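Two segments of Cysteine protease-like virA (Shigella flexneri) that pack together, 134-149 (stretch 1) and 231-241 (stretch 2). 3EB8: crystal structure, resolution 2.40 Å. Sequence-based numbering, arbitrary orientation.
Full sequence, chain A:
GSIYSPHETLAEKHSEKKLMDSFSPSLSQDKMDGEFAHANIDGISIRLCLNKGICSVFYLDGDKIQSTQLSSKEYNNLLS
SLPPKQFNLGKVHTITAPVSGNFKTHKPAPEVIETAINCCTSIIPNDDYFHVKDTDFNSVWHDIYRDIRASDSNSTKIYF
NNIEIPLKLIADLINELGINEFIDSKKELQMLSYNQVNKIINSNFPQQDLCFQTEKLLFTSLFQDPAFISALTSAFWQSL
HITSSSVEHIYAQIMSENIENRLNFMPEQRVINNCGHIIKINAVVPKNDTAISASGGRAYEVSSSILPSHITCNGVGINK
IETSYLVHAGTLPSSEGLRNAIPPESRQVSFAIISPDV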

# COMPACT_ATOMS: atom_id res chain seq x y z
N ASP A 134 -1.99 24.16 -5.29
CA ASP A 134 -2.85 24.16 -6.47
C ASP A 134 -2.46 23.10 -7.48
O ASP A 134 -3.24 22.80 -8.38
CB ASP A 134 -2.79 25.53 -7.16
CG ASP A 134 -3.47 26.60 -6.37
OD1 ASP A 134 -4.08 26.26 -5.33
OD2 ASP A 134 -3.39 27.79 -6.77
N THR A 135 -1.25 22.57 -7.35
CA THR A 135 -0.73 21.63 -8.33
C THR A 135 -0.98 20.18 -7.92
O THR A 135 -0.74 19.27 -8.72
CB THR A 135 0.78 21.84 -8.55
OG1 THR A 135 1.45 21.89 -7.29
CG2 THR A 135 1.05 23.13 -9.32
N ASP A 136 -1.45 19.95 -6.70
CA ASP A 136 -1.68 18.59 -6.21
C ASP A 136 -2.63 17.79 -7.11
O ASP A 136 -3.71 18.26 -7.47
CB ASP A 136 -2.22 18.61 -4.78
CG ASP A 136 -1.22 19.17 -3.78
OD1 ASP A 136 -0.05 19.43 -4.13
OD2 ASP A 136 -1.63 19.33 -2.61
N PHE A 137 -2.22 16.57 -7.47
CA PHE A 137 -3.04 15.66 -8.26
C PHE A 137 -3.25 16.12 -9.70
O PHE A 137 -4.09 15.58 -10.41
CB PHE A 137 -4.40 15.39 -7.60
CG PHE A 137 -4.30 14.63 -6.31
CD1 PHE A 137 -4.26 15.30 -5.09
CD2 PHE A 137 -4.23 13.24 -6.32
CE1 PHE A 137 -4.14 14.59 -3.89
CE2 PHE A 137 -4.12 12.52 -5.13
CZ PHE A 137 -4.06 13.19 -3.92
N ASN A 138 -2.48 17.11 -10.13
CA ASN A 138 -2.56 17.57 -11.51
C ASN A 138 -2.41 16.43 -12.53
O ASN A 138 -3.12 16.39 -13.53
CB ASN A 138 -1.53 18.66 -11.81
CG ASN A 138 -2.09 20.06 -11.66
OD1 ASN A 138 -3.17 20.26 -11.08
ND2 ASN A 138 -1.37 21.05 -12.18
N SER A 139 -1.49 15.51 -12.28
CA SER A 139 -1.19 14.50 -13.28
C SER A 139 -1.99 13.21 -13.11
O SER A 139 -1.73 12.23 -13.81
CB SER A 139 0.30 14.18 -13.28
OG SER A 139 0.70 13.59 -12.06
N VAL A 140 -2.99 13.23 -12.22
CA VAL A 140 -3.65 11.99 -11.80
C VAL A 140 -4.29 11.19 -12.94
O VAL A 140 -4.14 9.97 -12.98
CB VAL A 140 -4.66 12.23 -10.66
CG1 VAL A 140 -5.83 13.03 -11.13
CG2 VAL A 140 -5.13 10.90 -10.10
N TRP A 141 -4.99 11.85 -13.86
CA TRP A 141 -5.60 11.15 -15.00
C TRP A 141 -4.55 10.44 -15.88
O TRP A 141 -4.74 9.30 -16.28
CB TRP A 141 -6.43 12.08 -15.89
CG TRP A 141 -7.54 12.85 -15.23
CD1 TRP A 141 -8.06 14.04 -15.66
CD2 TRP A 141 -8.27 12.49 -14.05
NE1 TRP A 141 -9.07 14.45 -14.81
CE2 TRP A 141 -9.21 13.52 -13.81
CE3 TRP A 141 -8.22 11.41 -13.16
CZ2 TRP A 141 -10.09 13.50 -12.73
CZ3 TRP A 141 -9.09 11.39 -12.08
CH2 TRP A 141 -10.01 12.43 -11.87
N HIS A 142 -3.46 11.13 -16.20
CA HIS A 142 -2.41 10.53 -17.03
C HIS A 142 -1.68 9.44 -16.27
O HIS A 142 -1.27 8.44 -16.85
CB HIS A 142 -1.42 11.59 -17.54
CG HIS A 142 -2.05 12.64 -18.41
ND1 HIS A 142 -3.04 13.48 -17.95
CD2 HIS A 142 -1.83 12.98 -19.70
CE1 HIS A 142 -3.41 14.30 -18.92
NE2 HIS A 142 -2.69 14.01 -19.99
N ASP A 143 -1.52 9.64 -14.97
CA ASP A 143 -0.93 8.64 -14.09
C ASP A 143 -1.70 7.31 -14.10
O ASP A 143 -1.11 6.25 -14.30
CB ASP A 143 -0.79 9.20 -12.67
CG ASP A 143 0.22 10.33 -12.59
OD1 ASP A 143 1.06 10.42 -13.51
OD2 ASP A 143 0.18 11.12 -11.62
N ILE A 144 -3.01 7.34 -13.92
CA ILE A 144 -3.75 6.07 -13.97
C ILE A 144 -3.74 5.47 -15.39
O ILE A 144 -3.49 4.28 -15.57
CB ILE A 144 -5.18 6.18 -13.38
CG1 ILE A 144 -5.80 4.79 -13.23
CG2 ILE A 144 -6.04 7.09 -14.22
CD1 ILE A 144 -7.08 4.74 -12.38
N TYR A 145 -3.97 6.30 -16.40
CA TYR A 145 -3.90 5.84 -17.77
C TYR A 145 -2.59 5.07 -18.05
O TYR A 145 -2.62 3.90 -18.42
CB TYR A 145 -4.04 7.01 -18.76
CG TYR A 145 -4.00 6.56 -20.20
CD1 TYR A 145 -5.09 5.92 -20.77
CD2 TYR A 145 -2.86 6.72 -20.97
CE1 TYR A 145 -5.06 5.49 -22.07
CE2 TYR A 145 -2.82 6.29 -22.28
CZ TYR A 145 -3.92 5.67 -22.83
OH TYR A 145 -3.90 5.23 -24.14
N ARG A 146 -1.46 5.74 -17.87
CA ARG A 146 -0.17 5.12 -18.13
C ARG A 146 -0.04 3.79 -17.38
O ARG A 146 0.34 2.77 -17.98
CB ARG A 146 0.98 6.06 -17.76
CG ARG A 146 0.96 7.35 -18.54
CD ARG A 146 1.95 8.39 -18.03
NE ARG A 146 1.42 9.74 -18.22
CZ ARG A 146 2.16 10.82 -18.42
NH1 ARG A 146 3.48 10.73 -18.49
NH2 ARG A 146 1.58 12.01 -18.58
N ASP A 147 -0.38 3.78 -16.10
CA ASP A 147 -0.20 2.59 -15.28
C ASP A 147 -1.13 1.43 -15.68
O ASP A 147 -0.70 0.27 -15.75
CB ASP A 147 -0.33 2.90 -13.79
CG ASP A 147 0.10 1.74 -12.91
OD1 ASP A 147 1.14 1.87 -12.22
OD2 ASP A 147 -0.58 0.68 -12.91
N ILE A 148 -2.40 1.73 -15.94
CA ILE A 148 -3.31 0.68 -16.37
C ILE A 148 -2.92 0.20 -17.74
O ILE A 148 -2.98 -0.99 -18.02
CB ILE A 148 -4.78 1.15 -16.37
CG1 ILE A 148 -5.23 1.43 -14.93
CG2 ILE A 148 -5.67 0.10 -17.00
CD1 ILE A 148 -4.93 0.31 -13.97
N ARG A 149 -2.48 1.11 -18.60
CA ARG A 149 -2.10 0.71 -19.94
C ARG A 149 -0.98 -0.33 -19.85
O ARG A 149 -0.95 -1.30 -20.61
CB ARG A 149 -1.70 1.91 -20.80
CG ARG A 149 -1.62 1.55 -22.27
CD ARG A 149 -1.94 2.72 -23.17
NE ARG A 149 -1.42 2.52 -24.52
CZ ARG A 149 -2.09 1.91 -25.49
NH1 ARG A 149 -3.31 1.44 -25.26
NH2 ARG A 149 -1.55 1.77 -26.69
N ALA A 231 -11.41 7.73 -5.16
CA ALA A 231 -10.51 6.92 -4.34
C ALA A 231 -9.59 6.04 -5.20
O ALA A 231 -8.38 5.99 -4.99
CB ALA A 231 -11.30 6.06 -3.39
N LEU A 232 -10.19 5.34 -6.16
CA LEU A 232 -9.45 4.51 -7.11
C LEU A 232 -8.40 5.31 -7.91
O LEU A 232 -7.23 4.92 -7.99
CB LEU A 232 -10.42 3.83 -8.06
CG LEU A 232 -9.85 3.03 -9.24
CD1 LEU A 232 -8.93 1.90 -8.76
CD2 LEU A 232 -10.98 2.50 -10.11
N THR A 233 -8.83 6.42 -8.51
CA THR A 233 -7.93 7.18 -9.38
C THR A 233 -6.85 7.89 -8.58
O THR A 233 -5.69 7.90 -8.97
CB THR A 233 -8.68 8.18 -10.31
OG1 THR A 233 -9.41 9.14 -9.52
CG2 THR A 233 -9.65 7.44 -11.22
N SER A 234 -7.22 8.45 -7.44
CA SER A 234 -6.25 9.17 -6.64
C SER A 234 -5.07 8.29 -6.26
O SER A 234 -3.96 8.79 -6.05
CB SER A 234 -6.90 9.72 -5.38
OG SER A 234 -7.15 8.69 -4.44
N ALA A 235 -5.32 6.98 -6.16
CA ALA A 235 -4.31 6.03 -5.68
C ALA A 235 -3.10 5.95 -6.60
O ALA A 235 -2.04 5.49 -6.20
CB ALA A 235 -4.92 4.62 -5.48
N PHE A 236 -3.28 6.38 -7.85
CA PHE A 236 -2.22 6.30 -8.86
C PHE A 236 -1.40 7.60 -8.98
O PHE A 236 -0.39 7.61 -9.69
CB PHE A 236 -2.80 5.90 -10.22
CG PHE A 236 -3.33 4.49 -10.28
CD1 PHE A 236 -4.62 4.20 -9.85
CD2 PHE A 236 -2.55 3.45 -10.77
CE1 PHE A 236 -5.11 2.90 -9.90
CE2 PHE A 236 -3.03 2.15 -10.82
CZ PHE A 236 -4.31 1.87 -10.39
N TRP A 237 -1.80 8.69 -8.32
CA TRP A 237 -1.04 9.93 -8.47
C TRP A 237 0.47 9.71 -8.16
O TRP A 237 0.84 9.17 -7.11
CB TRP A 237 -1.63 11.09 -7.65
CG TRP A 237 -0.91 12.40 -7.91
CD1 TRP A 237 -0.53 12.91 -9.14
CD2 TRP A 237 -0.48 13.36 -6.95
NE1 TRP A 237 0.10 14.10 -8.98
CE2 TRP A 237 0.16 14.41 -7.65
CE3 TRP A 237 -0.59 13.44 -5.55
CZ2 TRP A 237 0.69 15.54 -7.00
CZ3 TRP A 237 -0.05 14.57 -4.90
CH2 TRP A 237 0.59 15.60 -5.64
N GLN A 238 1.34 10.12 -9.09
CA GLN A 238 2.77 9.77 -8.99
C GLN A 238 3.47 10.33 -7.75
O GLN A 238 4.43 9.75 -7.27
CB GLN A 238 3.50 10.22 -10.25
CG GLN A 238 3.34 11.70 -10.58
CD GLN A 238 4.13 12.11 -11.82
OE1 GLN A 238 3.56 12.32 -12.90
NE2 GLN A 238 5.45 12.21 -11.67
N SER A 239 2.99 11.46 -7.24
CA SER A 239 3.59 12.11 -6.06
C SER A 239 2.70 11.98 -4.82
O SER A 239 2.87 12.71 -3.85
CB SER A 239 3.89 13.57 -6.34
OG SER A 239 4.63 13.69 -7.54
N LEU A 240 1.77 11.04 -4.86
CA LEU A 240 0.90 10.78 -3.72
C LEU A 240 1.63 10.75 -2.37
O LEU A 240 1.10 11.21 -1.37
CB LEU A 240 0.16 9.47 -3.94
CG LEU A 240 -0.92 9.14 -2.92
CD1 LEU A 240 -2.09 10.09 -3.06
CD2 LEU A 240 -1.38 7.71 -3.11
N HIS A 241 2.84 10.22 -2.33
CA HIS A 241 3.54 9.97 -1.07
C HIS A 241 4.43 11.11 -0.58
O HIS A 241 4.94 11.04 0.53
CB HIS A 241 4.43 8.71 -1.18
CG HIS A 241 5.48 8.80 -2.24
ND1 HIS A 241 5.21 8.57 -3.58
CD2 HIS A 241 6.80 9.12 -2.18
CE1 HIS A 241 6.31 8.73 -4.29
NE2 HIS A 241 7.29 9.06 -3.47

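Segments distant in sequence can pack by laying an aromatic ring against a backbone turn, with a buried carboxylate linking the two segments nearby, and this contact in VirA is a clear example. Stretch 1 opens with a type II turn from Thr135 to Asn138, and the indole of Trp237 lies against it: Asp136 CA is 3.8 Å from Trp237 CH2, and Phe137 N approaches Trp237 CZ2 to 3.1 Å over the ring face. Phe137 CA sits 3.5 Å from the centroid of the Trp237 five-membered ring, a CH-pi contact almost along the ring normal. Although its CA-to-CB bond points away, the Phe137 ring returns to meet Trp237 obliquely, with planes at 33°, and Phe137 CZ reaches Leu240 CD1 at 3.8 Å.

Ser139, at the N-cap position, donates from OG to Asp143 OD2 (2.6 Å). Val140 follows, its CG2 3.3 Å from Thr233 O. One turn into the helix, Asp143 OD2 also accepts the backbone N-H of Gln238, with Gln238 N at 3.0 Å and an angle of 160°, a hydrogen bond between the stretches; a single oxygen thus joins both segments. Further along, Phe236 becomes the focus: Ile144 CG1 lies over the Phe236 face, 3.9 Å from its centroid, while Asp147 OD2 meets the ring edge, 3.5 Å from Phe236 CE2. Ile148 CD1 adds an oblique contact, 4.0 Å from Phe236 CZ.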